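Local coordinates for transcriptional regulator, MarR family (Bacillus cereus, PDB 4XRF), which probably binds DNA as a winged helix-turn-helix transcription regulator of the MarR family, at residues 21-25 against 108-112; 36-40 against 101-105; 47-53 against 88-92. One frame throughout, in Å; residues are numbered along the deposited sequence.

How the contacts relate
In the sequence contact 3 is innermost, contact 2 flanks it and contact 1 flanks both. Contact 3 (47-53 with 88-92) ties the short strand 48-49 to strand 89-93 of the wing. Contact 2 (36-40 with 101-105) packs helix 33-45 against helix 95-106. Contact 1 (21-25 with 108-112) joins helix 4-29 to the start of helix 110-116. Centres of contacts 1 and 2 are 14 Å apart, and R108 packs on F36 between them. Centres of contacts 2 and 3 are 17 Å apart. Those of contacts 1 and 3 are 28 Å apart, on opposite sides of the chain's centre. Contacts 1 and 2 both touch the second subunit, so the series runs from the subunit interface to the winged helix-turn-helix region.

Contact 1 (21-25 against 108-112)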
loop_
_atom_site.group_PDB
_atom_site.type_symbol
_atom_site.label_atom_id
_atom_site.label_comp_id
_atom_site.label_asym_id
_atom_site.label_seq_id
_atom_site.Cartn_x
_atom_site.Cartn_y
_atom_site.Cartn_z
ATOM N N GLU A 21 -7.678 -4.935 6.594
ATOM C CA GLU A 21 -9.085 -4.954 6.959
ATOM C C GLU A 21 -9.880 -3.939 6.128
ATOM O O GLU A 21 -11.036 -4.170 5.800
ATOM C CB GLU A 21 -9.273 -4.706 8.466
ATOM C CG GLU A 21 -8.437 -5.587 9.404
ATOM C CD GLU A 21 -8.746 -7.062 9.305
ATOM O OE1 GLU A 21 -9.773 -7.427 8.696
ATOM O OE2 GLU A 21 -7.954 -7.875 9.846
ATOM N N LEU A 22 -9.232 -2.842 5.748
ATOM C CA LEU A 22 -9.890 -1.794 4.981
ATOM C C LEU A 22 -10.031 -2.215 3.527
ATOM O O LEU A 22 -10.987 -1.828 2.859
ATOM C CB LEU A 22 -9.135 -0.455 5.099
ATOM C CG LEU A 22 -9.545 0.593 6.147
ATOM C CD1 LEU A 22 -10.613 0.132 7.127
ATOM C CD2 LEU A 22 -8.328 1.096 6.907
ATOM N N LEU A 23 -9.088 -3.012 3.034
ATOM C CA LEU A 23 -9.227 -3.554 1.681
ATOM C C LEU A 23 -10.413 -4.529 1.624
ATOM O O LEU A 23 -11.177 -4.523 0.660
ATOM C CB LEU A 23 -7.930 -4.207 1.186
ATOM C CG LEU A 23 -7.970 -4.959 -0.160
ATOM C CD1 LEU A 23 -8.425 -4.068 -1.322
ATOM C CD2 LEU A 23 -6.619 -5.597 -0.460
ATOM N N GLU A 24 -10.572 -5.345 2.665
ATOM C CA GLU A 24 -11.741 -6.222 2.776
ATOM C C GLU A 24 -13.023 -5.386 2.742
ATOM O O GLU A 24 -13.977 -5.710 2.038
ATOM C CB GLU A 24 -11.677 -7.051 4.064
ATOM C CG GLU A 24 -12.704 -8.187 4.147
ATOM C CD GLU A 24 -14.098 -7.712 4.567
ATOM O OE1 GLU A 24 -14.236 -6.579 5.081
ATOM O OE2 GLU A 24 -15.073 -8.476 4.385
ATOM N N GLN A 25 -13.037 -4.306 3.514
ATOM C CA GLN A 25 -14.218 -3.470 3.598
ATOM C C GLN A 25 -14.555 -2.816 2.248
ATOM O O GLN A 25 -15.724 -2.778 1.855
ATOM C CB GLN A 25 -14.067 -2.436 4.719
ATOM C CG GLN A 25 -15.325 -1.625 4.978
ATOM C CD GLN A 25 -15.309 -1.004 6.359
ATOM O OE1 GLN A 25 -15.622 -1.658 7.364
ATOM N NE2 GLN A 25 -14.927 0.260 6.415
ATOM N N ARG A 108 -19.929 -4.168 7.153
ATOM C CA ARG A 108 -18.720 -3.563 7.731
ATOM C C ARG A 108 -17.751 -4.628 8.244
ATOM O O ARG A 108 -18.178 -5.680 8.712
ATOM C CB ARG A 108 -19.075 -2.596 8.867
ATOM C CG ARG A 108 -19.747 -3.244 10.074
ATOM C CD ARG A 108 -19.841 -2.285 11.251
ATOM N NE ARG A 108 -20.612 -1.070 10.952
ATOM C CZ ARG A 108 -20.080 0.126 10.701
ATOM N NH1 ARG A 108 -18.761 0.293 10.698
ATOM N NH2 ARG A 108 -20.867 1.164 10.452
ATOM N N ASN A 109 -16.452 -4.342 8.153
ATOM C CA ASN A 109 -15.429 -5.275 8.621
ATOM C C ASN A 109 -15.552 -5.500 10.136
ATOM O O ASN A 109 -15.524 -4.544 10.919
ATOM C CB ASN A 109 -14.019 -4.811 8.222
ATOM C CG ASN A 109 -12.945 -5.784 8.670
ATOM O OD1 ASN A 109 -12.466 -6.611 7.885
ATOM N ND2 ASN A 109 -12.592 -5.726 9.948
ATOM N N GLU A 110 -15.704 -6.764 10.525
ATOM C CA GLU A 110 -15.979 -7.137 11.919
ATOM C C GLU A 110 -14.749 -7.133 12.826
ATOM O O GLU A 110 -14.875 -6.981 14.044
ATOM C CB GLU A 110 -16.704 -8.497 12.004
ATOM C CG GLU A 110 -18.184 -8.437 11.628
ATOM C CD GLU A 110 -19.028 -7.635 12.619
ATOM O OE1 GLU A 110 -19.227 -8.117 13.758
ATOM O OE2 GLU A 110 -19.504 -6.529 12.257
ATOM N N HIS A 111 -13.570 -7.317 12.240
ATOM C CA HIS A 111 -12.322 -7.220 12.993
ATOM C C HIS A 111 -12.111 -5.788 13.521
ATOM O O HIS A 111 -11.722 -5.609 14.676
ATOM C CB HIS A 111 -11.125 -7.698 12.155
ATOM C CG HIS A 111 -11.136 -9.170 11.868
ATOM N ND1 HIS A 111 -10.244 -10.050 12.444
ATOM C CD2 HIS A 111 -11.941 -9.920 11.076
ATOM C CE1 HIS A 111 -10.498 -11.279 12.024
ATOM N NE2 HIS A 111 -11.523 -11.229 11.191
ATOM N N ILE A 112 -12.386 -4.783 12.681
ATOM C CA ILE A 112 -12.267 -3.370 13.075
ATOM C C ILE A 112 -13.254 -3.030 14.187
ATOM O O ILE A 112 -12.893 -2.343 15.145
ATOM C CB ILE A 112 -12.411 -2.397 11.884
ATOM C CG1 ILE A 112 -11.224 -2.547 10.934
ATOM C CG2 ILE A 112 -12.457 -0.941 12.368
ATOM C CD1 ILE A 112 -11.434 -1.909 9.578
#
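R108 and N109 bring the chain up to Q25 of helix 4-29 just before helix 110-116 begins. This belongs to the dimerisation region, built in MarR proteins from the N- and C-terminal helices. R108 meets Q25 through its backbone and CB, and its NH1 forms a salt bridge with D5 of the second subunit. N109 follows at the N-cap position of the helix. Its backbone N donates a nearly straight bond to Q25 OE1, 2.9 Å long with 168° at the hydrogen, in the carbonyl plane and on a lone pair. Q25 has CG opposite its own backbone N (chi1 -173°) and runs on extended, which carries the amide across to the loop. N109 is buried and its CB faces helix 4-29, beside E24 OE1. At H111, E21 OE1 lies 3.7 Å from H111 CB. The carboxylate and imidazole planes lie nearly parallel, 13° apart. I112 closes the contact on its apolar side, with CD1 3.7 Å from E21 CB. L22 and I112 both pack on Q8 of the second subunit, and a bound lauric acid lies near L22. The side chains of L22 and I112 cross at about a right angle, with L22 CD1 3.3 Å from I112 CD1, tighter than usual van der Waals contact.

Contact 2 (36-40 against 101-105); sequences FYILK and VEEAM. With PO4 (phosphate ion), chain C; SO4 (sulfate ion), chain K.
Apolar contacts between F36 and segment 101-105 make up most of this buried interface. The F36 ring leads with CE1, which lies 3.5 Å from A104 CB and 3.6 Å from V101 CG2. Chi1 of F36 (177°) puts CG opposite the backbone N and swings the ring over to the other helix. The methyl CE of M105, on a chain bent at chi2 and chi3, comes to the ring edge, near its plane, 3.7 Å from F36 CZ. The same M105 CE lies alongside the end of K40, 3.6 Å from K40 NZ. V101 CG2 wedges in beside F36 and also meets L39 CB at 3.9 Å. The aliphatic part of K40 adds to this layer. Its CG touches V101 CG2, and its CD sits over one face of the F36 ring, offset toward the rim.

Helix 33-45 leads into the winged helix-turn-helix, and helix 95-106 leaves it after the wing strands. The axes of segments 36-40 and 101-105 come within 10.3 Å, with 121° between their N-to-C directions.

Polar contacts gather at K40 and Y37. K40 NZ forms a salt bridge with D5 of the second subunit. K40 NZ also donates to phosphate O4 at 3.0 Å, with a weak bond to O1. Y37 OH donates to sulfate O4 at a very short and so doubtful distance. The sulfate is also held by K56 and by K6 of the second subunit. Both ions are probably from the crystallisation liquor.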
loop_
_atom_site.group_PDB
_atom_site.type_symbol
_atom_site.label_atom_id
_atom_site.label_comp_id
_atom_site.label_asym_id
_atom_site.label_seq_id
_atom_site.Cartn_x
_atom_site.Cartn_y
_atom_site.Cartn_z
ATOM N N PHE A 36 -17.717 6.294 2.415
ATOM C CA PHE A 36 -18.763 5.745 3.270
ATOM C C PHE A 36 -19.246 6.813 4.250
ATOM O O PHE A 36 -20.447 7.013 4.399
ATOM C CB PHE A 36 -18.277 4.486 4.018
ATOM C CG PHE A 36 -19.289 3.910 4.982
ATOM C CD1 PHE A 36 -20.615 3.693 4.600
ATOM C CD2 PHE A 36 -18.898 3.510 6.256
ATOM C CE1 PHE A 36 -21.536 3.149 5.484
ATOM C CE2 PHE A 36 -19.818 2.933 7.140
ATOM C CZ PHE A 36 -21.145 2.775 6.754
ATOM N N TYR A 37 -18.308 7.494 4.905
ATOM C CA TYR A 37 -18.664 8.541 5.858
ATOM C C TYR A 37 -19.409 9.690 5.199
ATOM O O TYR A 37 -20.371 10.198 5.759
ATOM C CB TYR A 37 -17.463 9.084 6.645
ATOM C CG TYR A 37 -17.963 9.776 7.881
ATOM C CD1 TYR A 37 -18.503 9.037 8.934
ATOM C CD2 TYR A 37 -17.974 11.144 7.974
ATOM C CE1 TYR A 37 -19.018 9.671 10.060
ATOM C CE2 TYR A 37 -18.474 11.776 9.095
ATOM C CZ TYR A 37 -18.994 11.028 10.127
ATOM O OH TYR A 37 -19.492 11.662 11.243
ATOM N N ILE A 38 -18.980 10.094 4.011
ATOM C CA ILE A 38 -19.757 11.061 3.235
ATOM C C ILE A 38 -21.219 10.633 3.067
ATOM O O ILE A 38 -22.132 11.411 3.361
ATOM C CB ILE A 38 -19.094 11.409 1.881
ATOM C CG1 ILE A 38 -17.853 12.290 2.133
ATOM C CG2 ILE A 38 -20.056 12.202 0.979
ATOM C CD1 ILE A 38 -16.870 12.346 0.970
ATOM N N LEU A 39 -21.442 9.415 2.582
ATOM C CA LEU A 39 -22.797 8.900 2.419
ATOM C C LEU A 39 -23.591 8.879 3.740
ATOM O O LEU A 39 -24.797 9.159 3.730
ATOM C CB LEU A 39 -22.792 7.487 1.789
ATOM C CG LEU A 39 -22.204 7.346 0.370
ATOM C CD1 LEU A 39 -22.376 5.917 -0.128
ATOM C CD2 LEU A 39 -22.847 8.323 -0.611
ATOM N N LYS A 40 -22.929 8.547 4.852
ATOM C CA LYS A 40 -23.591 8.590 6.159
ATOM C C LYS A 40 -24.027 10.001 6.541
ATOM O O LYS A 40 -25.115 10.173 7.081
ATOM C CB LYS A 40 -22.722 8.023 7.280
ATOM C CG LYS A 40 -22.492 6.536 7.200
ATOM C CD LYS A 40 -21.727 6.036 8.426
ATOM C CE LYS A 40 -22.604 5.935 9.671
ATOM N NZ LYS A 40 -21.854 5.270 10.790
ATOM N N VAL A 101 -25.430 2.769 1.330
ATOM C CA VAL A 101 -25.003 3.084 2.693
ATOM C C VAL A 101 -25.583 2.088 3.730
ATOM O O VAL A 101 -24.862 1.632 4.628
ATOM C CB VAL A 101 -25.169 4.599 3.037
ATOM C CG1 VAL A 101 -26.630 5.011 3.159
ATOM C CG2 VAL A 101 -24.373 4.973 4.273
ATOM N N GLU A 102 -26.844 1.689 3.551
ATOM C CA GLU A 102 -27.473 0.664 4.398
ATOM C C GLU A 102 -26.809 -0.705 4.256
ATOM O O GLU A 102 -26.533 -1.380 5.253
ATOM C CB GLU A 102 -28.969 0.548 4.099
ATOM C CG GLU A 102 -29.770 1.789 4.466
ATOM C CD GLU A 102 -31.239 1.681 4.086
ATOM O OE1 GLU A 102 -31.772 0.549 4.047
ATOM O OE2 GLU A 102 -31.867 2.726 3.833
ATOM N N GLU A 103 -26.560 -1.113 3.015
ATOM C CA GLU A 103 -25.817 -2.335 2.731
ATOM C C GLU A 103 -24.409 -2.293 3.352
ATOM O O GLU A 103 -23.997 -3.238 4.017
ATOM C CB GLU A 103 -25.761 -2.551 1.218
ATOM C CG GLU A 103 -24.795 -3.629 0.739
ATOM C CD GLU A 103 -24.515 -3.490 -0.751
ATOM O OE1 GLU A 103 -25.343 -3.984 -1.555
ATOM O OE2 GLU A 103 -23.480 -2.873 -1.116
ATOM N N ALA A 104 -23.694 -1.185 3.155
ATOM C CA ALA A 104 -22.373 -0.985 3.759
ATOM C C ALA A 104 -22.363 -1.094 5.291
ATOM O O ALA A 104 -21.415 -1.624 5.877
ATOM C CB ALA A 104 -21.781 0.350 3.321
ATOM N N MET A 105 -23.399 -0.553 5.921
ATOM C CA MET A 105 -23.647 -0.707 7.351
ATOM C C MET A 105 -23.518 -2.170 7.787
ATOM O O MET A 105 -22.765 -2.490 8.707
ATOM C CB MET A 105 -25.071 -0.242 7.643
ATOM C CG MET A 105 -25.290 0.439 8.970
ATOM S SD MET A 105 -24.879 2.178 8.801
ATOM C CE MET A 105 -23.324 2.200 9.682
HETATM P P PO4 C . -19.837 7.295 13.403
HETATM O O1 PO4 C . -20.697 8.067 12.436
HETATM O O2 PO4 C . -18.417 7.787 13.322
HETATM O O3 PO4 C . -20.397 7.477 14.803
HETATM O O4 PO4 C . -19.870 5.838 13.015
HETATM S S SO4 K . -21.071 14.767 11.585
HETATM O O1 SO4 K . -20.680 16.145 12.004
HETATM O O2 SO4 K . -22.118 14.867 10.535
HETATM O O3 SO4 K . -21.642 14.019 12.734
HETATM O O4 SO4 K . -19.842 14.110 11.054
#

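Contact 3 (47-53 against 88-92); sequences ASRATTL and VVIIE. With PO4 (phosphate ion), chain D.
The small antiparallel sheet of the winged helix consists of the wing hairpin, strands 77-81 and 89-93, and short strand 48-49; this contact pairs 48-49 with 89-93. S48 and I91 form a hydrogen-bonded pair. S48 N donates to I91 O at 2.9 Å, and I91 N returns a bond to S48 O at 2.8 Å. R49 and I90 follow as a non-hydrogen-bonded pair. Past R49, the N-cap residue of helix 50-57, A50 N donates to V89 O at 3.0 Å. A water also donates to V89 O, so two donors hold that carbonyl. The R49 and I90 side chains share one face of the sheet, where R49 CG rests 3.8 Å from I90 CD1. A bend at chi3 (-66°) turns the R49 guanidinium toward a phosphate, probably from the crystallisation liquor. R49 NH1 bonds its O4 at 2.7 Å, with the ion at the guanidinium edge. On the other face, I91 CG1 meets L53 CD1 at 3.9 Å and A50 CB at 4.0 Å. L53 and I91 both reach L42 of helix 33-45 and I68 of helix 61-73. On its other edge strand 89-93 pairs with strand 77-81, where I90 bonds Y80 through the backbone.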
loop_
_atom_site.group_PDB
_atom_site.type_symbol
_atom_site.label_atom_id
_atom_site.label_comp_id
_atom_site.label_asym_id
_atom_site.label_seq_id
_atom_site.Cartn_x
_atom_site.Cartn_y
_atom_site.Cartn_z
ATOM N N ALA A 47 -29.726 16.325 1.836
ATOM C CA ALA A 47 -28.960 17.203 0.941
ATOM C C ALA A 47 -28.188 18.282 1.702
ATOM O O ALA A 47 -28.765 19.029 2.505
ATOM C CB ALA A 47 -29.887 17.858 -0.090
ATOM N N SER A 48 -26.894 18.389 1.413
ATOM C CA SER A 48 -26.022 19.334 2.108
ATOM C C SER A 48 -25.059 20.043 1.150
ATOM O O SER A 48 -24.724 19.501 0.092
ATOM C CB SER A 48 -25.208 18.588 3.183
ATOM O OG SER A 48 -25.996 17.624 3.874
ATOM N N ARG A 49 -24.606 21.237 1.535
ATOM C CA ARG A 49 -23.565 21.944 0.799
ATOM C C ARG A 49 -22.254 21.174 0.779
ATOM O O ARG A 49 -21.876 20.541 1.782
ATOM C CB ARG A 49 -23.325 23.350 1.377
ATOM C CG ARG A 49 -24.417 24.366 1.059
ATOM C CD ARG A 49 -24.070 25.740 1.641
ATOM N NE ARG A 49 -24.067 25.657 3.096
ATOM C CZ ARG A 49 -23.281 26.359 3.906
ATOM N NH1 ARG A 49 -22.378 27.217 3.424
ATOM N NH2 ARG A 49 -23.399 26.187 5.213
ATOM N N ALA A 50 -21.559 21.251 -0.358
ATOM C CA ALA A 50 -20.249 20.611 -0.522
ATOM C C ALA A 50 -19.253 21.222 0.467
ATOM O O ALA A 50 -18.411 20.533 1.001
ATOM C CB ALA A 50 -19.744 20.758 -1.958
ATOM N N THR A 51 -19.356 22.522 0.715
ATOM C CA THR A 51 -18.487 23.168 1.712
ATOM C C THR A 51 -18.712 22.633 3.144
ATOM O O THR A 51 -17.764 22.499 3.899
ATOM C CB THR A 51 -18.586 24.697 1.650
ATOM O OG1 THR A 51 -19.957 25.074 1.762
ATOM C CG2 THR A 51 -18.037 25.216 0.303
ATOM N N THR A 52 -19.952 22.301 3.497
ATOM C CA THR A 52 -20.253 21.676 4.788
ATOM C C THR A 52 -19.655 20.247 4.903
ATOM O O THR A 52 -19.128 19.865 5.953
ATOM C CB THR A 52 -21.775 21.638 5.046
ATOM O OG1 THR A 52 -22.311 22.970 5.008
ATOM C CG2 THR A 52 -22.094 21.022 6.395
ATOM N N LEU A 53 -19.740 19.468 3.829
ATOM C CA LEU A 53 -19.091 18.169 3.783
ATOM C C LEU A 53 -17.586 18.296 4.042
ATOM O O LEU A 53 -17.040 17.567 4.872
ATOM C CB LEU A 53 -19.344 17.493 2.437
ATOM C CG LEU A 53 -20.770 17.019 2.146
ATOM C CD1 LEU A 53 -20.837 16.447 0.731
ATOM C CD2 LEU A 53 -21.230 15.980 3.166
ATOM N N VAL A 88 -23.739 28.177 -4.977
ATOM C CA VAL A 88 -24.088 27.202 -3.941
ATOM C C VAL A 88 -24.191 25.817 -4.570
ATOM O O VAL A 88 -25.107 25.562 -5.351
ATOM C CB VAL A 88 -25.425 27.552 -3.272
ATOM C CG1 VAL A 88 -25.754 26.555 -2.178
ATOM C CG2 VAL A 88 -25.390 28.985 -2.716
ATOM N N VAL A 89 -23.256 24.939 -4.202
ATOM C CA VAL A 89 -23.169 23.562 -4.713
ATOM C C VAL A 89 -23.755 22.622 -3.661
ATOM O O VAL A 89 -23.248 22.545 -2.527
ATOM C CB VAL A 89 -21.697 23.179 -5.004
ATOM C CG1 VAL A 89 -21.585 21.758 -5.567
ATOM C CG2 VAL A 89 -21.027 24.191 -5.931
ATOM N N ILE A 90 -24.825 21.925 -4.040
ATOM C CA ILE A 90 -25.512 20.994 -3.158
ATOM C C ILE A 90 -25.259 19.530 -3.571
ATOM O O ILE A 90 -25.363 19.180 -4.757
ATOM C CB ILE A 90 -27.034 21.232 -3.148
ATOM C CG1 ILE A 90 -27.377 22.712 -2.933
ATOM C CG2 ILE A 90 -27.715 20.326 -2.123
ATOM C CD1 ILE A 90 -26.987 23.266 -1.586
ATOM N N ILE A 91 -24.949 18.692 -2.578
ATOM C CA ILE A 91 -24.759 17.260 -2.772
ATOM C C ILE A 91 -25.906 16.497 -2.101
ATOM O O ILE A 91 -26.319 16.812 -0.977
ATOM C CB ILE A 91 -23.392 16.762 -2.227
ATOM C CG1 ILE A 91 -22.242 17.704 -2.632
ATOM C CG2 ILE A 91 -23.121 15.319 -2.652
ATOM C CD1 ILE A 91 -22.098 17.953 -4.119
ATOM N N GLU A 92 -26.405 15.488 -2.802
ATOM C CA GLU A 92 -27.576 14.752 -2.380
ATOM C C GLU A 92 -27.405 13.266 -2.677
ATOM O O GLU A 92 -26.941 12.902 -3.745
ATOM C CB GLU A 92 -28.772 15.262 -3.161
ATOM C CG GLU A 92 -30.081 14.681 -2.699
ATOM C CD GLU A 92 -31.261 15.362 -3.357
ATOM O OE1 GLU A 92 -31.549 15.070 -4.542
ATOM O OE2 GLU A 92 -31.894 16.194 -2.686
HETATM P P PO4 D . -20.233 29.218 5.476
HETATM O O1 PO4 D . -21.288 30.236 5.299
HETATM O O2 PO4 D . -18.887 29.894 5.779
HETATM O O3 PO4 D . -20.574 28.264 6.566
HETATM O O4 PO4 D . -20.038 28.427 4.144
HETATM O O HOH W 1 -21.236 24.356 -1.290
#